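Local coordinates for protein aminotransferase, class I (Staphylococcus aureus, PDB 2O1B) that probably catalyses pyridoxal-5'-phosphate-dependent transfer of an amino group between amino and keto acids, as an aspartate-aminotransferase-like enzyme of class I, at residues I179-Y189 / K209-D220; K119-T127 / D145-A153. One frame throughout, in Å; residues are numbered along the deposited sequence.

Interaction 1: residues I179-Y189 / K209-D220; sequences IDKTKLIYLTY and KFKGTDTKIVHD. With PLP (pyridoxal-5'-phosphate), chain B.
Ile185 holds CG1 anti to its carbonyl carbon (chi1 -58°), and its outer torsion is extended. This carries CD1 onto the Phe210 ring. CD1 lies over one face, offset toward the rim, in a CH-pi contact of 3.7 Å from Ile185 CD1 to the Phe210 ring centroid. Lys209 CG fills the opposite face, and Ile179 CG2 meets the ring edge. Thr215 turns OG1 to Thr182 O for a hydrogen bond of 2.7 Å, while its CG2 packs on Ile185. The Lys216 chain bends at chi2 and chi4 and folds back over the neighbouring strand. There Lys216 NZ donates to Lys183 O at 3.0 Å. The backbone N of Lys216 bonds the same oxygen from the other face of the carbonyl plane. Lys183 NZ makes a long salt bridge to Asp214 OD2 (3.9 Å) and a weak, long ion pair with Asp134.

Strands 182-187 and 216-220 run parallel, 20° apart. Backbone bonds alternate from Ile185 N to Lys216 O, Val218 N to Ile185 O, and Leu187 N to Val218 O. Leu184 CD1 meets Val218 CG2 at 3.5 Å on the face packed by helix 118-129. On the other face, His219 ND1 adds a weak bond to Leu187 O, which Asp220 N also grips.

At the C-terminal ends of the strands, Thr188 CG2 touches the methyl C2A of PLP. Asp220 OD1 lies 2.5 Å from PLP N1 and is hydrogen-bonded to Tyr146. The strand pairing helps place the carboxylate and Tyr146 steadies it; the short approach to N1 is consistent with a protonated pyridine nitrogen, as in fold-type I enzymes.

Interaction 2: residues K119-T127 / D145-A153; sequences KNGLVAVPT and DYLAGVLLA. With PLP (pyridoxal-5'-phosphate), chain B.
Val123 and Gly149 bring the two helices together. Val123 O lies 3.2 Å from Gly149 CA, and the axes come within 7.1 Å, since Gly149 has no side chain to hold them apart. The helices run in broadly the same direction, 33° apart. Pro126 lies against the next turn: its CB rests on Gly149 O, and its CG lies against Val150 N. Ala153 CB closes that end, 3.7 Å from Pro126 CB. At the other end, Leu122 CD2 touches Tyr146 CE1 obliquely. Lys119 has CG opposite its backbone N (chi1 -177°), is extended beyond it and passes Asp145 at about a right angle. The salt bridge from Lys119 NZ to Asp145 OD2 is long, at 3.7 Å.

Waters add further polar links. Two waters join the Lys119 ammonium to Asp145, one through OD2 and one through OD1. A third accepts from Thr127 OG1 and donates to Val123 O and Gly149 O, where helix 119-127 is kinked at Pro126. Two buried carbonyls thus share one water.

Further out, the second subunit positions Lys119: NZ is hydrogen-bonded to Thr280 O and Asn283 O of that chain. Tyr146 OH is shared by Thr188 and Asp220, and its ring stacks on Tyr186. On the cofactor side, Lys119 N donates to PLP O2P at 3.0 Å, and Leu122 CD1 lies 3.6 Å from PLP C6. Thr118 N is also hydrogen-bonded to PLP, probably at its phosphate. A helix N-terminus that receives the phosphate on backbone NH groups is typical of the PLP site in fold-type I aminotransferases.

In the fold
Interaction 2 closes along the chain before interaction 1 opens, and their centres lie 15 Å apart. Interaction 1 joins two neighbouring parallel strands of the mixed seven-stranded sheet, within the beta-alpha-beta unit 182-187, 200-210, 216-220. Interaction 2 pairs helices 118-129 and 146-152; the first packs directly on those strands. The two contacts touch: Tyr186 OH is hydrogen-bonded to Leu122 O, and Pro126 packs against that hydroxyl. Both reach the same PLP, interaction 1 at the pyridine nitrogen and the C2A methyl, interaction 2 at the phosphate and also at the ring through Leu122. The subunit interface also borders interaction 2, so sheet, helix layer and dimer meet around one cofactor pocket.

Interaction 1: residues I179-Y189 / K209-D220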
loop_
_atom_site.group_PDB
_atom_site.type_symbol
_atom_site.label_atom_id
_atom_site.label_comp_id
_atom_site.label_asym_id
_atom_site.label_seq_id
_atom_site.Cartn_x
_atom_site.Cartn_y
_atom_site.Cartn_z
ATOM N N ILE A 179 -17.736 6.606 -25.809
ATOM C CA ILE A 179 -16.485 7.356 -26.000
ATOM C C ILE A 179 -16.592 8.751 -25.391
ATOM O O ILE A 179 -15.686 9.203 -24.696
ATOM C CB ILE A 179 -16.123 7.509 -27.501
ATOM C CG1 ILE A 179 -15.976 6.147 -28.177
ATOM C CG2 ILE A 179 -14.844 8.331 -27.674
ATOM C CD1 ILE A 179 -16.115 6.199 -29.707
ATOM N N ASP A 180 -17.711 9.420 -25.662
ATOM C CA ASP A 180 -17.978 10.759 -25.147
ATOM C C ASP A 180 -18.002 10.812 -23.619
ATOM O O ASP A 180 -17.580 11.806 -23.019
ATOM C CB ASP A 180 -19.297 11.290 -25.718
ATOM C CG ASP A 180 -19.152 11.841 -27.136
ATOM O OD1 ASP A 180 -18.156 11.525 -27.829
ATOM O OD2 ASP A 180 -20.048 12.599 -27.561
ATOM N N LYS A 181 -18.481 9.744 -22.991
ATOM C CA LYS A 181 -18.606 9.720 -21.535
ATOM C C LYS A 181 -17.372 9.150 -20.840
ATOM O O LYS A 181 -17.274 9.212 -19.609
ATOM C CB LYS A 181 -19.849 8.931 -21.108
ATOM C CG LYS A 181 -21.171 9.599 -21.414
ATOM C CD LYS A 181 -22.313 8.722 -20.948
ATOM C CE LYS A 181 -23.641 9.168 -21.552
ATOM N NZ LYS A 181 -24.713 8.179 -21.249
ATOM N N THR A 182 -16.437 8.602 -21.617
ATOM C CA THR A 182 -15.269 7.938 -21.033
ATOM C C THR A 182 -14.202 8.919 -20.555
ATOM O O THR A 182 -13.747 9.791 -21.296
ATOM C CB THR A 182 -14.661 6.874 -21.983
ATOM O OG1 THR A 182 -15.638 5.860 -22.225
ATOM C CG2 THR A 182 -13.438 6.210 -21.351
ATOM N N LYS A 183 -13.793 8.747 -19.307
ATOM C CA LYS A 183 -12.804 9.622 -18.713
ATOM C C LYS A 183 -11.465 8.920 -18.513
ATOM O O LYS A 183 -10.442 9.575 -18.344
ATOM C CB LYS A 183 -13.349 10.197 -17.409
ATOM C CG LYS A 183 -14.743 10.831 -17.591
ATOM C CD LYS A 183 -14.708 12.040 -18.515
ATOM C CE LYS A 183 -16.093 12.667 -18.703
ATOM N NZ LYS A 183 -16.518 13.473 -17.526
ATOM N N LEU A 184 -11.480 7.590 -18.551
ATOM C CA LEU A 184 -10.272 6.801 -18.384
ATOM C C LEU A 184 -10.328 5.516 -19.209
ATOM O O LEU A 184 -11.394 4.897 -19.353
ATOM C CB LEU A 184 -10.049 6.477 -16.900
ATOM C CG LEU A 184 -8.732 5.827 -16.463
ATOM C CD1 LEU A 184 -7.531 6.753 -16.671
ATOM C CD2 LEU A 184 -8.837 5.436 -15.011
ATOM N N ILE A 185 -9.168 5.137 -19.743
ATOM C CA ILE A 185 -8.994 3.919 -20.527
ATOM C C ILE A 185 -7.737 3.176 -20.088
ATOM O O ILE A 185 -6.651 3.746 -20.052
ATOM C CB ILE A 185 -8.872 4.235 -22.033
ATOM C CG1 ILE A 185 -10.115 4.988 -22.518
ATOM C CG2 ILE A 185 -8.670 2.951 -22.848
ATOM C CD1 ILE A 185 -10.064 5.360 -23.970
ATOM N N TYR A 186 -7.886 1.899 -19.756
ATOM C CA TYR A 186 -6.715 1.059 -19.524
ATOM C C TYR A 186 -6.306 0.368 -20.806
ATOM O O TYR A 186 -7.156 -0.129 -21.561
ATOM C CB TYR A 186 -6.984 0.011 -18.453
ATOM C CG TYR A 186 -6.986 0.558 -17.063
ATOM C CD1 TYR A 186 -8.028 1.351 -16.609
ATOM C CD2 TYR A 186 -5.940 0.279 -16.185
ATOM C CE1 TYR A 186 -8.035 1.858 -15.318
ATOM C CE2 TYR A 186 -5.947 0.775 -14.888
ATOM C CZ TYR A 186 -6.994 1.563 -14.464
ATOM O OH TYR A 186 -7.005 2.058 -13.170
ATOM N N LEU A 187 -5.000 0.345 -21.046
ATOM C CA LEU A 187 -4.439 -0.415 -22.144
ATOM C C LEU A 187 -3.314 -1.246 -21.559
ATOM O O LEU A 187 -2.712 -0.852 -20.569
ATOM C CB LEU A 187 -3.927 0.512 -23.255
ATOM C CG LEU A 187 -5.009 1.295 -24.029
ATOM C CD1 LEU A 187 -4.405 2.228 -25.053
ATOM C CD2 LEU A 187 -6.028 0.351 -24.697
ATOM N N THR A 188 -3.054 -2.397 -22.167
ATOM C CA THR A 188 -2.073 -3.352 -21.659
ATOM C C THR A 188 -1.427 -4.069 -22.836
ATOM O O THR A 188 -2.050 -4.942 -23.442
ATOM C CB THR A 188 -2.757 -4.425 -20.764
ATOM O OG1 THR A 188 -3.794 -3.826 -19.971
ATOM C CG2 THR A 188 -1.745 -5.116 -19.867
ATOM N N TYR A 189 -0.197 -3.676 -23.162
ATOM C CA TYR A 189 0.614 -4.305 -24.197
ATOM C C TYR A 189 2.068 -4.423 -23.730
ATOM O O TYR A 189 2.723 -3.418 -23.464
ATOM C CB TYR A 189 0.511 -3.563 -25.542
ATOM C CG TYR A 189 -0.910 -3.574 -26.052
ATOM C CD1 TYR A 189 -1.760 -2.494 -25.826
ATOM C CD2 TYR A 189 -1.428 -4.705 -26.690
ATOM C CE1 TYR A 189 -3.090 -2.520 -26.264
ATOM C CE2 TYR A 189 -2.744 -4.752 -27.110
ATOM C CZ TYR A 189 -3.568 -3.657 -26.902
ATOM O OH TYR A 189 -4.864 -3.712 -27.331
ATOM N N LYS A 209 -6.868 9.905 -31.087
ATOM C CA LYS A 209 -8.298 9.768 -30.818
ATOM C C LYS A 209 -8.738 10.563 -29.576
ATOM O O LYS A 209 -9.838 11.121 -29.564
ATOM C CB LYS A 209 -8.682 8.289 -30.694
ATOM C CG LYS A 209 -10.180 8.007 -30.486
ATOM C CD LYS A 209 -10.979 8.092 -31.783
ATOM C CE LYS A 209 -12.443 7.799 -31.533
ATOM N NZ LYS A 209 -13.256 9.035 -31.464
ATOM N N PHE A 210 -7.874 10.623 -28.552
ATOM C CA PHE A 210 -8.260 11.218 -27.261
ATOM C C PHE A 210 -7.533 12.503 -26.842
ATOM O O PHE A 210 -7.816 13.051 -25.769
ATOM C CB PHE A 210 -8.220 10.166 -26.127
ATOM C CG PHE A 210 -9.098 8.978 -26.389
ATOM C CD1 PHE A 210 -10.479 9.095 -26.331
ATOM C CD2 PHE A 210 -8.545 7.752 -26.747
ATOM C CE1 PHE A 210 -11.296 8.015 -26.596
ATOM C CE2 PHE A 210 -9.359 6.666 -27.022
ATOM C CZ PHE A 210 -10.731 6.793 -26.942
ATOM N N LYS A 211 -6.608 12.989 -27.662
ATOM C CA LYS A 211 -5.947 14.260 -27.353
ATOM C C LYS A 211 -6.978 15.383 -27.497
ATOM O O LYS A 211 -7.758 15.399 -28.451
ATOM C CB LYS A 211 -4.703 14.490 -28.229
ATOM C CG LYS A 211 -4.107 15.906 -28.157
ATOM C CD LYS A 211 -2.709 16.021 -28.802
ATOM C CE LYS A 211 -2.675 15.555 -30.256
ATOM N NZ LYS A 211 -3.544 16.353 -31.168
ATOM N N GLY A 212 -7.005 16.289 -26.520
ATOM C CA GLY A 212 -7.984 17.376 -26.516
ATOM C C GLY A 212 -9.377 16.971 -26.061
ATOM O O GLY A 212 -10.324 17.749 -26.180
ATOM N N THR A 213 -9.513 15.741 -25.562
ATOM C CA THR A 213 -10.743 15.319 -24.891
ATOM C C THR A 213 -10.387 15.247 -23.412
ATOM O O THR A 213 -9.230 15.447 -23.060
ATOM C CB THR A 213 -11.251 13.944 -25.396
ATOM O OG1 THR A 213 -10.269 12.932 -25.135
ATOM C CG2 THR A 213 -11.555 13.985 -26.893
ATOM N N ASP A 214 -11.355 14.982 -22.541
ATOM C CA ASP A 214 -10.996 14.748 -21.138
ATOM C C ASP A 214 -10.739 13.271 -20.814
ATOM O O ASP A 214 -10.706 12.892 -19.646
ATOM C CB ASP A 214 -11.957 15.421 -20.135
ATOM C CG ASP A 214 -13.432 15.307 -20.528
ATOM O OD1 ASP A 214 -13.757 14.777 -21.619
ATOM O OD2 ASP A 214 -14.277 15.779 -19.728
ATOM N N THR A 215 -10.524 12.454 -21.847
ATOM C CA THR A 215 -10.213 11.039 -21.653
ATOM C C THR A 215 -8.704 10.844 -21.491
ATOM O O THR A 215 -7.918 11.254 -22.347
ATOM C CB THR A 215 -10.705 10.153 -22.825
ATOM O OG1 THR A 215 -12.025 10.537 -23.228
ATOM C CG2 THR A 215 -10.715 8.678 -22.427
ATOM N N LYS A 216 -8.306 10.204 -20.399
ATOM C CA LYS A 216 -6.899 9.886 -20.185
ATOM C C LYS A 216 -6.646 8.386 -20.323
ATOM O O LYS A 216 -7.562 7.578 -20.188
ATOM C CB LYS A 216 -6.419 10.366 -18.814
ATOM C CG LYS A 216 -6.935 11.735 -18.380
ATOM C CD LYS A 216 -7.933 11.570 -17.252
ATOM C CE LYS A 216 -8.953 12.698 -17.219
ATOM N NZ LYS A 216 -10.243 12.150 -16.758
ATOM N N ILE A 217 -5.388 8.023 -20.556
ATOM C CA ILE A 217 -5.020 6.634 -20.752
ATOM C C ILE A 217 -4.037 6.207 -19.673
ATOM O O ILE A 217 -3.123 6.964 -19.308
ATOM C CB ILE A 217 -4.382 6.415 -22.156
ATOM C CG1 ILE A 217 -5.393 6.723 -23.267
ATOM C CG2 ILE A 217 -3.809 4.998 -22.300
ATOM C CD1 ILE A 217 -4.781 6.855 -24.643
ATOM N N VAL A 218 -4.238 4.995 -19.163
ATOM C CA VAL A 218 -3.262 4.352 -18.300
ATOM C C VAL A 218 -2.773 3.147 -19.058
ATOM O O VAL A 218 -3.554 2.254 -19.356
ATOM C CB VAL A 218 -3.876 3.852 -16.975
ATOM C CG1 VAL A 218 -2.806 3.147 -16.124
ATOM C CG2 VAL A 218 -4.480 5.000 -16.214
ATOM N N HIS A 219 -1.486 3.122 -19.377
ATOM C CA HIS A 219 -0.920 1.957 -20.035
ATOM C C HIS A 219 -0.153 1.105 -19.031
ATOM O O HIS A 219 0.780 1.588 -18.399
ATOM C CB HIS A 219 -0.032 2.347 -21.231
ATOM C CG HIS A 219 0.614 1.170 -21.898
ATOM N ND1 HIS A 219 -0.110 0.093 -22.366
ATOM C CD2 HIS A 219 1.914 0.885 -22.146
ATOM C CE1 HIS A 219 0.719 -0.803 -22.872
ATOM N NE2 HIS A 219 1.952 -0.348 -22.750
ATOM N N ASP A 220 -0.576 -0.156 -18.895
ATOM C CA ASP A 220 -0.004 -1.129 -17.953
ATOM C C ASP A 220 1.105 -1.916 -18.649
ATOM O O ASP A 220 0.848 -2.825 -19.441
ATOM C CB ASP A 220 -1.121 -2.061 -17.470
ATOM C CG ASP A 220 -0.683 -3.055 -16.401
ATOM O OD1 ASP A 220 -1.596 -3.749 -15.855
ATOM O OD2 ASP A 220 0.535 -3.157 -16.096
HETATM N N1 PLP B . -0.575 -5.703 -14.608
HETATM C C2 PLP B . -0.358 -6.858 -15.336
HETATM C C2A PLP B . -0.815 -6.922 -16.768
HETATM C C3 PLP B . 0.313 -7.919 -14.725
HETATM O O3 PLP B . 0.555 -9.079 -15.403
HETATM C C4 PLP B . 0.745 -7.808 -13.396
HETATM C C4A PLP B . 1.892 -8.675 -12.968
HETATM C C5 PLP B . 0.502 -6.640 -12.669
HETATM C C6 PLP B . -0.167 -5.584 -13.288
HETATM C C5A PLP B . 0.934 -6.502 -11.215
HETATM O O4P PLP B . 2.331 -6.320 -11.074
HETATM P P PLP B . 2.979 -5.978 -9.634
HETATM O O1P PLP B . 3.723 -7.200 -9.121
HETATM O O2P PLP B . 1.850 -5.604 -8.712
HETATM O O3P PLP B . 3.938 -4.840 -9.838
HETATM O O HOH W 1 -15.095 12.400 -21.808
#

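Interaction 2: residues K119-T127 / D145-A153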
loop_
_atom_site.group_PDB
_atom_site.type_symbol
_atom_site.label_atom_id
_atom_site.label_comp_id
_atom_site.label_asym_id
_atom_site.label_seq_id
_atom_site.Cartn_x
_atom_site.Cartn_y
_atom_site.Cartn_z
ATOM N N LYS A 119 0.205 -3.073 -8.892
ATOM C CA LYS A 119 -1.200 -3.361 -8.603
ATOM C C LYS A 119 -1.811 -2.220 -7.778
ATOM O O LYS A 119 -2.884 -1.699 -8.101
ATOM C CB LYS A 119 -1.355 -4.712 -7.898
ATOM C CG LYS A 119 -2.812 -5.096 -7.627
ATOM C CD LYS A 119 -2.923 -6.343 -6.765
ATOM C CE LYS A 119 -4.397 -6.659 -6.467
ATOM N NZ LYS A 119 -4.570 -8.065 -5.991
ATOM N N ASN A 120 -1.097 -1.816 -6.733
ATOM C CA ASN A 120 -1.544 -0.734 -5.862
ATOM C C ASN A 120 -1.793 0.579 -6.610
ATOM O O ASN A 120 -2.791 1.272 -6.341
ATOM C CB ASN A 120 -0.531 -0.518 -4.733
ATOM C CG ASN A 120 -1.072 0.350 -3.618
ATOM O OD1 ASN A 120 -1.979 -0.052 -2.871
ATOM N ND2 ASN A 120 -0.520 1.552 -3.493
ATOM N N GLY A 121 -0.893 0.924 -7.534
ATOM C CA GLY A 121 -1.030 2.157 -8.316
ATOM C C GLY A 121 -2.095 2.073 -9.393
ATOM O O GLY A 121 -2.876 3.016 -9.587
ATOM N N LEU A 122 -2.141 0.935 -10.089
ATOM C CA LEU A 122 -3.163 0.687 -11.104
ATOM C C LEU A 122 -4.555 0.777 -10.521
ATOM O O LEU A 122 -5.429 1.389 -11.124
ATOM C CB LEU A 122 -2.968 -0.676 -11.786
ATOM C CG LEU A 122 -1.758 -0.798 -12.726
ATOM C CD1 LEU A 122 -1.311 -2.245 -12.862
ATOM C CD2 LEU A 122 -2.050 -0.190 -14.094
ATOM N N VAL A 123 -4.775 0.170 -9.354
ATOM C CA VAL A 123 -6.130 0.212 -8.765
ATOM C C VAL A 123 -6.451 1.586 -8.135
ATOM O O VAL A 123 -7.617 1.921 -7.931
ATOM C CB VAL A 123 -6.454 -1.000 -7.801
ATOM C CG1 VAL A 123 -6.132 -2.358 -8.449
ATOM C CG2 VAL A 123 -5.739 -0.879 -6.512
ATOM N N ALA A 124 -5.418 2.388 -7.865
ATOM C CA ALA A 124 -5.589 3.735 -7.293
ATOM C C ALA A 124 -6.013 4.794 -8.317
ATOM O O ALA A 124 -6.748 5.737 -7.972
ATOM C CB ALA A 124 -4.317 4.172 -6.550
ATOM N N VAL A 125 -5.592 4.619 -9.574
ATOM C CA VAL A 125 -5.779 5.638 -10.615
ATOM C C VAL A 125 -7.204 6.189 -10.697
ATOM O O VAL A 125 -7.372 7.402 -10.737
ATOM C CB VAL A 125 -5.306 5.190 -12.051
ATOM C CG1 VAL A 125 -5.651 6.261 -13.073
ATOM C CG2 VAL A 125 -3.797 4.928 -12.095
ATOM N N PRO A 126 -8.236 5.319 -10.750
ATOM C CA PRO A 126 -9.569 5.934 -10.881
ATOM C C PRO A 126 -9.946 6.835 -9.709
ATOM O O PRO A 126 -10.555 7.892 -9.916
ATOM C CB PRO A 126 -10.496 4.724 -10.959
ATOM C CG PRO A 126 -9.596 3.605 -11.483
ATOM C CD PRO A 126 -8.324 3.846 -10.771
ATOM N N THR A 127 -9.606 6.421 -8.490
ATOM C CA THR A 127 -9.895 7.224 -7.297
ATOM C C THR A 127 -9.273 8.615 -7.436
ATOM O O THR A 127 -9.887 9.624 -7.044
ATOM C CB THR A 127 -9.402 6.516 -5.995
ATOM O OG1 THR A 127 -10.319 5.471 -5.652
ATOM C CG2 THR A 127 -9.315 7.479 -4.818
ATOM N N ASP A 145 -7.435 -7.063 -12.438
ATOM C CA ASP A 145 -7.418 -6.182 -11.264
ATOM C C ASP A 145 -7.964 -4.754 -11.447
ATOM O O ASP A 145 -8.270 -4.077 -10.466
ATOM C CB ASP A 145 -6.012 -6.160 -10.652
ATOM C CG ASP A 145 -5.610 -7.506 -10.084
ATOM O OD1 ASP A 145 -6.475 -8.402 -10.018
ATOM O OD2 ASP A 145 -4.433 -7.683 -9.703
ATOM N N TYR A 146 -8.119 -4.311 -12.694
ATOM C CA TYR A 146 -8.553 -2.935 -12.959
ATOM C C TYR A 146 -9.957 -2.676 -12.435
ATOM O O TYR A 146 -10.222 -1.612 -11.899
ATOM C CB TYR A 146 -8.524 -2.596 -14.450
ATOM C CG TYR A 146 -7.231 -2.912 -15.164
ATOM C CD1 TYR A 146 -5.996 -2.823 -14.501
ATOM C CD2 TYR A 146 -7.241 -3.265 -16.508
ATOM C CE1 TYR A 146 -4.787 -3.116 -15.169
ATOM C CE2 TYR A 146 -6.057 -3.546 -17.187
ATOM C CZ TYR A 146 -4.840 -3.478 -16.514
ATOM O OH TYR A 146 -3.689 -3.757 -17.200
ATOM N N LEU A 147 -10.834 -3.663 -12.575
ATOM C CA LEU A 147 -12.262 -3.500 -12.286
ATOM C C LEU A 147 -12.472 -2.978 -10.865
ATOM O O LEU A 147 -13.304 -2.097 -10.639
ATOM C CB LEU A 147 -12.995 -4.836 -12.467
ATOM C CG LEU A 147 -14.469 -4.963 -12.870
ATOM C CD1 LEU A 147 -15.055 -6.258 -12.327
ATOM C CD2 LEU A 147 -15.338 -3.790 -12.488
ATOM N N ALA A 148 -11.730 -3.542 -9.918
ATOM C CA ALA A 148 -11.814 -3.145 -8.515
ATOM C C ALA A 148 -11.555 -1.647 -8.324
ATOM O O ALA A 148 -12.308 -0.970 -7.607
ATOM C CB ALA A 148 -10.832 -3.965 -7.665
ATOM N N GLY A 149 -10.490 -1.151 -8.957
ATOM C CA GLY A 149 -10.143 0.276 -8.932
ATOM C C GLY A 149 -11.286 1.161 -9.408
ATOM O O GLY A 149 -11.669 2.124 -8.730
ATOM N N VAL A 150 -11.845 0.837 -10.571
ATOM C CA VAL A 150 -12.985 1.599 -11.104
ATOM C C VAL A 150 -14.143 1.624 -10.092
ATOM O O VAL A 150 -14.693 2.694 -9.789
ATOM C CB VAL A 150 -13.458 1.055 -12.469
ATOM C CG1 VAL A 150 -14.561 1.924 -13.021
ATOM C CG2 VAL A 150 -12.291 0.990 -13.461
ATOM N N LEU A 151 -14.488 0.453 -9.550
ATOM C CA LEU A 151 -15.599 0.322 -8.599
ATOM C C LEU A 151 -15.318 1.030 -7.286
ATOM O O LEU A 151 -16.234 1.561 -6.654
ATOM C CB LEU A 151 -15.943 -1.157 -8.333
ATOM C CG LEU A 151 -16.522 -1.973 -9.486
ATOM C CD1 LEU A 151 -16.774 -3.408 -9.065
ATOM C CD2 LEU A 151 -17.841 -1.353 -10.009
ATOM N N LEU A 152 -14.054 1.030 -6.870
ATOM C CA LEU A 152 -13.662 1.720 -5.641
ATOM C C LEU A 152 -13.815 3.231 -5.768
ATOM O O LEU A 152 -13.911 3.924 -4.761
ATOM C CB LEU A 152 -12.224 1.371 -5.241
ATOM C CG LEU A 152 -12.058 0.011 -4.547
ATOM C CD1 LEU A 152 -10.573 -0.424 -4.502
ATOM C CD2 LEU A 152 -12.683 0.028 -3.151
ATOM N N ALA A 153 -13.825 3.719 -7.009
ATOM C CA ALA A 153 -14.014 5.141 -7.312
ATOM C C ALA A 153 -15.427 5.478 -7.808
ATOM O O ALA A 153 -15.656 6.569 -8.334
ATOM C CB ALA A 153 -12.981 5.584 -8.342
HETATM N N1 PLP B . -0.575 -5.703 -14.608
HETATM C C2 PLP B . -0.358 -6.858 -15.336
HETATM C C2A PLP B . -0.815 -6.922 -16.768
HETATM C C3 PLP B . 0.313 -7.919 -14.725
HETATM O O3 PLP B . 0.555 -9.079 -15.403
HETATM C C4 PLP B . 0.745 -7.808 -13.396
HETATM C C4A PLP B . 1.892 -8.675 -12.968
HETATM C C5 PLP B . 0.502 -6.640 -12.669
HETATM C C6 PLP B . -0.167 -5.584 -13.288
HETATM C C5A PLP B . 0.934 -6.502 -11.215
HETATM O O4P PLP B . 2.331 -6.320 -11.074
HETATM P P PLP B . 2.979 -5.978 -9.634
HETATM O O1P PLP B . 3.723 -7.200 -9.121
HETATM O O2P PLP B . 1.850 -5.604 -8.712
HETATM O O3P PLP B . 3.938 -4.840 -9.838
HETATM O O HOH W 2 -3.476 -9.783 -7.910
HETATM O O HOH W 3 -7.015 -9.113 -7.383
HETATM O O HOH W 4 -9.704 3.546 -7.473
HETATM O O HOH W 5 -11.104 4.596 -2.977
#